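Alanine dehydrogenase (Archaeoglobus fulgidus, PDB 1OMO) catalyses the reversible NAD-dependent oxidative deamination of L-alanine to pyruvate and ammonium, working as a homodimer. Local coordinates at residues E26-Y31 with A266-V271. Sequence-based numbering, arbitrary orientation.
Sequences EAFRLY and ATIGEV
Phe28 and Ile268 meet methyl to ring face, an example of how a helix fits against the first turn of another through an aromatic ring, a branched aliphatic side chain and a glycine. The methyl CG2 of Ile268 sits over the Phe28 ring, 3.3 Å from its centroid and 5° off the ring normal, a CH-pi contact with all six ring carbons almost equally near. With Ile268 CG1 anti to the backbone N (chi1 -173°), CG2 lies between that N and the carbonyl carbon, from where it reaches the ring. The backbones also close in, the CA atoms of Phe28 and Gly269 4.4 Å apart, as the lack of a side chain at Gly269 allows, and Gly269 CA makes a CA-H...O contact of 3.5 Å with Phe28 O. Cut back to an alanine, Phe28 would be likely to leave the Ile268 methyl without its ring face and a gap between the two helices. Around Ile268 and Gly269, Thr267 at the N-cap and Glu270 form a capping box, Glu270 N giving to Thr267 OG1 and Thr267 N to Glu270 OE1, closing the N-terminus of helix 268-273. The Phe28 side chain lies about 9 Å from the bound NAD, near the cofactor pocket. The contact joins helix 17-32 to the point where strand 264-267, outermost within this chain in the parallel Rossmann-type sheet, passes into helix 268-273, while Gln296 of helix 294-311 also touches Phe28.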
loop_
_atom_site.group_PDB
_atom_site.type_symbol
_atom_site.label_atom_id
_atom_site.label_comp_id
_atom_site.label_asym_id
_atom_site.label_seq_id
_atom_site.Cartn_x
_atom_site.Cartn_y
_atom_site.Cartn_z
ATOM N N GLU A 26 13.573 -14.281 -12.782
ATOM C CA GLU A 26 13.525 -13.152 -13.735
ATOM C C GLU A 26 13.238 -11.840 -12.978
ATOM O O GLU A 26 13.791 -10.794 -13.289
ATOM C CB GLU A 26 12.475 -13.448 -14.822
ATOM C CG GLU A 26 12.302 -12.386 -15.881
ATOM C CD GLU A 26 13.561 -12.098 -16.709
ATOM O OE1 GLU A 26 13.446 -11.303 -17.662
ATOM O OE2 GLU A 26 14.652 -12.654 -16.435
ATOM N N ALA A 27 12.384 -11.907 -11.960
ATOM C CA ALA A 27 12.077 -10.731 -11.155
ATOM C C ALA A 27 13.358 -10.208 -10.547
ATOM O O ALA A 27 13.617 -9.019 -10.594
ATOM C CB ALA A 27 11.097 -11.083 -10.035
ATOM N N PHE A 28 14.167 -11.078 -9.956
ATOM C CA PHE A 28 15.418 -10.589 -9.372
ATOM C C PHE A 28 16.304 -9.982 -10.459
ATOM O O PHE A 28 16.887 -8.918 -10.275
ATOM C CB PHE A 28 16.217 -11.703 -8.696
ATOM C CG PHE A 28 15.711 -12.089 -7.353
ATOM C CD1 PHE A 28 15.350 -11.112 -6.424
ATOM C CD2 PHE A 28 15.571 -13.421 -7.015
ATOM C CE1 PHE A 28 14.845 -11.469 -5.182
ATOM C CE2 PHE A 28 15.069 -13.785 -5.776
ATOM C CZ PHE A 28 14.703 -12.802 -4.861
ATOM N N ARG A 29 16.423 -10.685 -11.579
ATOM C CA ARG A 29 17.241 -10.214 -12.689
ATOM C C ARG A 29 16.765 -8.805 -13.117
ATOM O O ARG A 29 17.557 -7.847 -13.120
ATOM C CB ARG A 29 17.141 -11.223 -13.836
ATOM C CG ARG A 29 18.035 -10.921 -15.013
ATOM C CD ARG A 29 17.720 -11.839 -16.204
ATOM N NE ARG A 29 18.033 -11.122 -17.436
ATOM C CZ ARG A 29 17.170 -10.388 -18.138
ATOM N NH1 ARG A 29 15.901 -10.276 -17.751
ATOM N NH2 ARG A 29 17.595 -9.716 -19.210
ATOM N N LEU A 30 15.472 -8.662 -13.428
ATOM C CA LEU A 30 14.936 -7.350 -13.832
ATOM C C LEU A 30 15.159 -6.227 -12.802
ATOM O O LEU A 30 15.580 -5.134 -13.164
ATOM C CB LEU A 30 13.443 -7.445 -14.157
ATOM C CG LEU A 30 13.094 -8.314 -15.363
ATOM C CD1 LEU A 30 11.613 -8.560 -15.417
ATOM C CD2 LEU A 30 13.582 -7.628 -16.643
ATOM N N TYR A 31 14.915 -6.484 -11.524
ATOM C CA TYR A 31 15.091 -5.421 -10.543
ATOM C C TYR A 31 16.540 -4.978 -10.468
ATOM O O TYR A 31 16.824 -3.804 -10.331
ATOM C CB TYR A 31 14.600 -5.837 -9.148
ATOM C CG TYR A 31 14.548 -4.667 -8.176
ATOM C CD1 TYR A 31 14.134 -3.412 -8.611
ATOM C CD2 TYR A 31 14.856 -4.819 -6.834
ATOM C CE1 TYR A 31 14.023 -2.334 -7.741
ATOM C CE2 TYR A 31 14.743 -3.727 -5.926
ATOM C CZ TYR A 31 14.322 -2.491 -6.396
ATOM O OH TYR A 31 14.139 -1.404 -5.551
ATOM N N ALA A 266 26.482 -8.730 -1.924
ATOM C CA ALA A 266 25.677 -8.404 -3.087
ATOM C C ALA A 266 24.220 -8.700 -2.790
ATOM O O ALA A 266 23.916 -9.216 -1.729
ATOM C CB ALA A 266 26.152 -9.275 -4.255
ATOM N N THR A 267 23.330 -8.362 -3.715
ATOM C CA THR A 267 21.915 -8.709 -3.590
ATOM C C THR A 267 21.850 -9.934 -4.511
ATOM O O THR A 267 22.721 -10.134 -5.351
ATOM C CB THR A 267 20.962 -7.638 -4.169
ATOM O OG1 THR A 267 21.202 -7.504 -5.575
ATOM C CG2 THR A 267 21.175 -6.281 -3.496
ATOM N N ILE A 268 20.837 -10.766 -4.369
ATOM C CA ILE A 268 20.746 -11.952 -5.211
ATOM C C ILE A 268 20.545 -11.587 -6.695
ATOM O O ILE A 268 20.986 -12.324 -7.578
ATOM C CB ILE A 268 19.615 -12.884 -4.693
ATOM C CG1 ILE A 268 19.629 -14.207 -5.449
ATOM C CG2 ILE A 268 18.269 -12.179 -4.809
ATOM C CD1 ILE A 268 20.968 -14.842 -5.499
ATOM N N GLY A 269 19.890 -10.442 -6.955
ATOM C CA GLY A 269 19.645 -9.980 -8.315
ATOM C C GLY A 269 20.964 -9.609 -8.974
ATOM O O GLY A 269 21.201 -9.885 -10.150
ATOM N N GLU A 270 21.846 -8.981 -8.218
ATOM C CA GLU A 270 23.112 -8.617 -8.789
ATOM C C GLU A 270 23.867 -9.863 -9.201
ATOM O O GLU A 270 24.513 -9.872 -10.248
ATOM C CB GLU A 270 23.953 -7.835 -7.802
ATOM C CG GLU A 270 23.510 -6.406 -7.611
ATOM C CD GLU A 270 24.250 -5.773 -6.457
ATOM O OE1 GLU A 270 24.275 -6.387 -5.389
ATOM O OE2 GLU A 270 24.813 -4.681 -6.609
ATOM N N VAL A 271 23.782 -10.919 -8.393
ATOM C CA VAL A 271 24.484 -12.148 -8.738
ATOM C C VAL A 271 23.860 -12.786 -9.966
ATOM O O VAL A 271 24.555 -13.209 -10.889
ATOM C CB VAL A 271 24.478 -13.180 -7.574
ATOM C CG1 VAL A 271 25.068 -14.493 -8.041
ATOM C CG2 VAL A 271 25.306 -12.653 -6.391
#